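Local coordinates for Lmo0135 protein (Listeria monocytogenes EGD-e, PDB 5ISU) that serves as the substrate-binding protein of an ABC transporter, probably one that takes up peptides, at residues Phe116-Lys121 with Thr136-Ala141; Ala141-Asn146 with Asp405-Lys410. All coordinates share one frame; numbering follows the deposited sequence.

Interaction 1 (Phe116-Lys121 with Thr136-Ala141)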
loop_
_atom_site.group_PDB
_atom_site.type_symbol
_atom_site.label_atom_id
_atom_site.label_comp_id
_atom_site.label_asym_id
_atom_site.label_seq_id
_atom_site.Cartn_x
_atom_site.Cartn_y
_atom_site.Cartn_z
ATOM N N PHE A 116 -8.219 16.091 0.445
ATOM C CA PHE A 116 -8.751 17.269 -0.250
ATOM C C PHE A 116 -9.110 18.411 0.706
ATOM O O PHE A 116 -9.719 19.404 0.287
ATOM C CB PHE A 116 -9.968 16.869 -1.098
ATOM C CG PHE A 116 -9.659 15.828 -2.148
ATOM C CD1 PHE A 116 -9.716 14.489 -1.843
ATOM C CD2 PHE A 116 -9.307 16.204 -3.439
ATOM C CE1 PHE A 116 -9.423 13.530 -2.801
ATOM C CE2 PHE A 116 -9.024 15.264 -4.403
ATOM C CZ PHE A 116 -9.076 13.920 -4.084
ATOM N N VAL A 117 -8.698 18.277 1.971
ATOM C CA VAL A 117 -8.962 19.274 3.011
ATOM C C VAL A 117 -7.637 19.677 3.702
ATOM O O VAL A 117 -6.758 18.841 3.917
ATOM C CB VAL A 117 -9.953 18.715 4.047
ATOM C CG1 VAL A 117 -10.321 19.769 5.075
ATOM C CG2 VAL A 117 -11.208 18.221 3.350
ATOM N N PHE A 118 -7.511 20.965 4.035
ATOM C CA PHE A 118 -6.305 21.520 4.664
ATOM C C PHE A 118 -6.746 22.541 5.676
ATOM O O PHE A 118 -7.384 23.523 5.307
ATOM C CB PHE A 118 -5.438 22.185 3.605
ATOM C CG PHE A 118 -5.135 21.289 2.463
ATOM C CD1 PHE A 118 -4.131 20.335 2.568
ATOM C CD2 PHE A 118 -5.899 21.339 1.306
ATOM C CE1 PHE A 118 -3.867 19.472 1.523
ATOM C CE2 PHE A 118 -5.645 20.470 0.259
ATOM C CZ PHE A 118 -4.625 19.537 0.364
ATOM N N ASP A 119 -6.414 22.313 6.947
ATOM C CA ASP A 119 -6.860 23.185 8.051
ATOM C C ASP A 119 -8.383 23.343 8.011
ATOM O O ASP A 119 -8.911 24.432 8.196
ATOM C CB ASP A 119 -6.165 24.566 8.042
ATOM C CG ASP A 119 -4.735 24.516 8.547
ATOM O OD1 ASP A 119 -4.013 23.553 8.220
ATOM O OD2 ASP A 119 -4.333 25.468 9.263
ATOM N N ASP A 120 -9.077 22.241 7.733
ATOM C CA ASP A 120 -10.545 22.225 7.651
ATOM C C ASP A 120 -11.123 22.987 6.437
ATOM O O ASP A 120 -12.350 23.093 6.327
ATOM C CB ASP A 120 -11.182 22.742 8.963
ATOM C CG ASP A 120 -10.604 22.065 10.214
ATOM O OD1 ASP A 120 -9.941 21.014 10.080
ATOM O OD2 ASP A 120 -10.816 22.590 11.331
ATOM N N LYS A 121 -10.264 23.530 5.555
ATOM C CA LYS A 121 -10.742 24.204 4.332
ATOM C C LYS A 121 -10.610 23.244 3.145
ATOM O O LYS A 121 -9.548 22.623 2.958
ATOM C CB LYS A 121 -9.999 25.502 3.983
ATOM C CG LYS A 121 -10.317 26.715 4.856
ATOM C CD LYS A 121 -9.306 26.960 5.960
ATOM C CE LYS A 121 -7.992 27.494 5.397
ATOM N NZ LYS A 121 -7.028 27.885 6.467
ATOM N N THR A 136 -7.814 24.767 -6.917
ATOM C CA THR A 136 -7.283 25.922 -6.214
ATOM C C THR A 136 -7.227 25.591 -4.724
ATOM O O THR A 136 -8.264 25.428 -4.078
ATOM C CB THR A 136 -8.131 27.176 -6.478
ATOM O OG1 THR A 136 -9.520 26.831 -6.414
ATOM C CG2 THR A 136 -7.838 27.738 -7.866
ATOM N N LEU A 137 -6.007 25.449 -4.204
ATOM C CA LEU A 137 -5.789 25.127 -2.795
ATOM C C LEU A 137 -5.868 26.365 -1.969
ATOM O O LEU A 137 -5.489 27.427 -2.454
ATOM C CB LEU A 137 -4.386 24.555 -2.570
ATOM C CG LEU A 137 -4.053 23.216 -3.191
ATOM C CD1 LEU A 137 -2.613 22.861 -2.873
ATOM C CD2 LEU A 137 -4.992 22.156 -2.673
ATOM N N PRO A 138 -6.302 26.230 -0.700
ATOM C CA PRO A 138 -6.372 27.381 0.234
ATOM C C PRO A 138 -4.978 27.811 0.735
ATOM O O PRO A 138 -4.721 28.995 0.920
ATOM C CB PRO A 138 -7.241 26.854 1.382
ATOM C CG PRO A 138 -7.086 25.358 1.333
ATOM C CD PRO A 138 -6.863 24.998 -0.108
ATOM N N THR A 139 -4.098 26.839 0.955
ATOM C CA THR A 139 -2.720 27.085 1.390
ATOM C C THR A 139 -1.825 26.116 0.641
ATOM O O THR A 139 -2.319 25.209 -0.049
ATOM C CB THR A 139 -2.555 26.932 2.915
ATOM O OG1 THR A 139 -3.307 25.800 3.361
ATOM C CG2 THR A 139 -3.072 28.154 3.633
ATOM N N VAL A 140 -0.514 26.304 0.749
ATOM C CA VAL A 140 0.420 25.435 0.035
ATOM C C VAL A 140 0.344 24.000 0.587
ATOM O O VAL A 140 0.179 23.814 1.791
ATOM C CB VAL A 140 1.857 25.990 0.112
ATOM C CG1 VAL A 140 2.834 25.055 -0.592
ATOM C CG2 VAL A 140 1.916 27.387 -0.507
ATOM N N ALA A 141 0.414 23.006 -0.300
ATOM C CA ALA A 141 0.379 21.577 0.102
ATOM C C ALA A 141 1.023 20.695 -0.985
ATOM O O ALA A 141 0.326 20.174 -1.861
ATOM C CB ALA A 141 -1.049 21.129 0.380
#

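Interaction 2 (Ala141-Asn146 with Asp405-Lys410)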
loop_
_atom_site.group_PDB
_atom_site.type_symbol
_atom_site.label_atom_id
_atom_site.label_comp_id
_atom_site.label_asym_id
_atom_site.label_seq_id
_atom_site.Cartn_x
_atom_site.Cartn_y
_atom_site.Cartn_z
ATOM N N ALA A 141 0.414 23.006 -0.300
ATOM C CA ALA A 141 0.379 21.577 0.102
ATOM C C ALA A 141 1.023 20.695 -0.985
ATOM O O ALA A 141 0.326 20.174 -1.861
ATOM C CB ALA A 141 -1.049 21.129 0.380
ATOM N N PRO A 142 2.357 20.553 -0.957
ATOM C CA PRO A 142 3.085 19.746 -1.946
ATOM C C PRO A 142 2.575 18.312 -2.138
ATOM O O PRO A 142 2.566 17.822 -3.265
ATOM C CB PRO A 142 4.525 19.739 -1.409
ATOM C CG PRO A 142 4.439 20.313 -0.028
ATOM C CD PRO A 142 3.302 21.261 -0.080
ATOM N N ALA A 143 2.104 17.678 -1.069
ATOM C CA ALA A 143 1.559 16.305 -1.151
ATOM C C ALA A 143 0.326 16.208 -2.020
ATOM O O ALA A 143 -0.092 15.108 -2.363
ATOM C CB ALA A 143 1.218 15.779 0.240
ATOM N N PHE A 144 -0.285 17.344 -2.361
ATOM C CA PHE A 144 -1.491 17.291 -3.188
ATOM C C PHE A 144 -1.182 16.800 -4.611
ATOM O O PHE A 144 -2.059 16.267 -5.275
ATOM C CB PHE A 144 -2.214 18.621 -3.193
ATOM C CG PHE A 144 -3.520 18.581 -3.900
ATOM C CD1 PHE A 144 -4.588 17.885 -3.347
ATOM C CD2 PHE A 144 -3.705 19.270 -5.094
ATOM C CE1 PHE A 144 -5.818 17.852 -3.979
ATOM C CE2 PHE A 144 -4.935 19.243 -5.734
ATOM C CZ PHE A 144 -5.992 18.530 -5.179
ATOM N N GLU A 145 0.059 16.973 -5.069
ATOM C CA GLU A 145 0.456 16.421 -6.362
ATOM C C GLU A 145 0.264 14.900 -6.363
ATOM O O GLU A 145 -0.198 14.332 -7.352
ATOM C CB GLU A 145 1.909 16.748 -6.693
ATOM C CG GLU A 145 2.401 16.111 -8.001
ATOM C CD GLU A 145 3.762 16.622 -8.472
ATOM O OE1 GLU A 145 4.471 17.335 -7.705
ATOM O OE2 GLU A 145 4.117 16.304 -9.630
ATOM N N ASN A 146 0.616 14.253 -5.253
ATOM C CA ASN A 146 0.461 12.810 -5.114
ATOM C C ASN A 146 -1.018 12.399 -5.123
ATOM O O ASN A 146 -1.389 11.373 -5.726
ATOM C CB ASN A 146 1.103 12.334 -3.825
ATOM C CG ASN A 146 0.993 10.834 -3.641
ATOM O OD1 ASN A 146 1.561 10.057 -4.404
ATOM N ND2 ASN A 146 0.266 10.422 -2.617
ATOM N N ASP A 405 4.484 9.869 -1.133
ATOM C CA ASP A 405 4.780 11.101 -0.413
ATOM C C ASP A 405 4.875 10.784 1.076
ATOM O O ASP A 405 3.965 10.168 1.640
ATOM C CB ASP A 405 3.750 12.211 -0.690
ATOM C CG ASP A 405 4.178 13.583 -0.078
ATOM O OD1 ASP A 405 4.181 13.730 1.183
ATOM O OD2 ASP A 405 4.499 14.523 -0.860
ATOM N N PRO A 406 5.971 11.235 1.729
ATOM C CA PRO A 406 6.159 10.930 3.150
ATOM C C PRO A 406 5.097 11.519 4.084
ATOM O O PRO A 406 4.967 11.061 5.205
ATOM C CB PRO A 406 7.549 11.506 3.448
ATOM C CG PRO A 406 7.726 12.602 2.441
ATOM C CD PRO A 406 7.036 12.127 1.211
ATOM N N ASP A 407 4.334 12.502 3.634
ATOM C CA ASP A 407 3.284 13.095 4.498
ATOM C C ASP A 407 2.223 12.055 4.906
ATOM O O ASP A 407 1.650 12.143 5.988
ATOM C CB ASP A 407 2.595 14.252 3.796
ATOM C CG ASP A 407 1.582 14.968 4.693
ATOM O OD1 ASP A 407 1.982 15.533 5.739
ATOM O OD2 ASP A 407 0.386 15.001 4.331
ATOM N N ALA A 408 1.981 11.056 4.059
ATOM C CA ALA A 408 0.990 10.029 4.391
ATOM C C ALA A 408 1.386 9.192 5.629
ATOM O O ALA A 408 0.525 8.594 6.276
ATOM C CB ALA A 408 0.725 9.116 3.181
ATOM N N TYR A 409 2.677 9.189 5.970
ATOM C CA TYR A 409 3.178 8.424 7.106
ATOM C C TYR A 409 2.894 9.068 8.455
ATOM O O TYR A 409 3.126 8.434 9.480
ATOM C CB TYR A 409 4.686 8.202 6.985
ATOM C CG TYR A 409 5.170 7.327 5.837
ATOM C CD1 TYR A 409 5.103 7.753 4.518
ATOM C CD2 TYR A 409 5.809 6.126 6.091
ATOM C CE1 TYR A 409 5.601 6.973 3.485
ATOM C CE2 TYR A 409 6.305 5.342 5.071
ATOM C CZ TYR A 409 6.210 5.770 3.773
ATOM O OH TYR A 409 6.724 4.961 2.769
ATOM N N LYS A 410 2.407 10.305 8.465
ATOM C CA LYS A 410 2.088 11.008 9.730
ATOM C C LYS A 410 1.221 10.235 10.715
ATOM O O LYS A 410 1.461 10.293 11.924
ATOM C CB LYS A 410 1.334 12.309 9.452
ATOM C CG LYS A 410 2.168 13.438 8.894
ATOM C CD LYS A 410 1.388 14.751 8.807
ATOM C CE LYS A 410 0.127 14.624 7.962
ATOM N NZ LYS A 410 -0.358 15.973 7.556
#

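Interaction 1 (Phe116-Lys121 with Thr136-Ala141)
The ring of F118 meets three apolar side chains of the 136-141 loop, and this packing carries most of the contact. L137 brings the branch CD2 to 3.4 Å from F118 CE2, its side chain running obliquely to that of the phenylalanine. On the same side of the ring plane, the A141 methyl CB lies 3.5 Å from F118 CE1, while P138, set at about a right angle to the F118 side chain, places CD 4.0 Å from F118 CD2. All three partners approach the ring at a slant. F118 CB points toward the loop, and CG stands anti to the carbonyl carbon (chi1 -53°), beside the backbone N.

A second, more exposed apolar patch forms where the aliphatic part of K121 slides past P138 in the opposite direction, with K121 CB 3.9 Å from P138 CG. F118 and K121 can act together because they are the paired ends of a type I' turn through D119 and D120, the tight reversal of a two-residue beta hairpin. Two backbone bonds close it, F118 N to K121 O at 2.8 Å and K121 N to F118 O at 2.9 Å.

The hairpin joins strand 117-118, at the margin of the five-stranded antiparallel sheet, to strand 121-129. The opposing loop leaves strand 132-136 for helix 144-148, whose F144 also touches F118 and L137, while F116 packs against helix 93-104.

Interaction 2 (Ala141-Asn146 with Asp405-Lys410)
A143 and D405 stand 6.2 Å apart between their CA atoms, where the type I turn A141-F144, which leads into helix 144-148, meets the start of the 3-10 segment 406-409. A143 lays its CA and CB over one face of the D405 carboxylate, with CB 3.7 Å from both D405 CG and OD2. Backbone carbon comes close too: A143 CA lies 3.5 Å from D405 OD2. Around this centre the fit is purely van der Waals, with D407 CB 4.1 Å from A143 CB and N146 CB at the same distance from D405 CB.

The carboxylate is held on its own side of the interface. D405 CG is anti to the backbone N (chi1 -172°), and OD1 receives the D407 N-H through its anti lone pair at 2.7 Å, with an N-H...O angle of 161°. This is an Asx turn that starts the 3-10 segment. Its other oxygen, OD2, forms a salt bridge with R445. Farther along, D407 pairs with K410 in a salt bridge, K410 NZ lying 3.0 Å from D407 OD1.

R445 belongs to helix 442-458 and also touches P142 and D407, so that helix borders both segments. D407 further packs on A437 of helix 427-438. The small contact thus sets the start of helix 144-148 against the region following strand 395-400, consistent with a meeting of two lobes of a solute-binding protein.

In the fold
Followed from the N terminus, the chain passes 116-121, runs out and back through strands 121-129 and 132-136, and returns at 136-141, where interaction 1 closes a short excursion without helix. Interaction 2 then opens at the residue both contacts share, A141, and closes some 260 residues later at 405-410. The two are therefore in series, neither enclosing nor crossing the other, with centres about 12 Å apart. F144, in 141-146 but turned away from 405-410, reaches back to the first contact, where its ring also packs on F116. Together they illustrate how one connecting loop can bind the margin of the five-stranded sheet locally and then face a distant part of the fold beside helix 442-458.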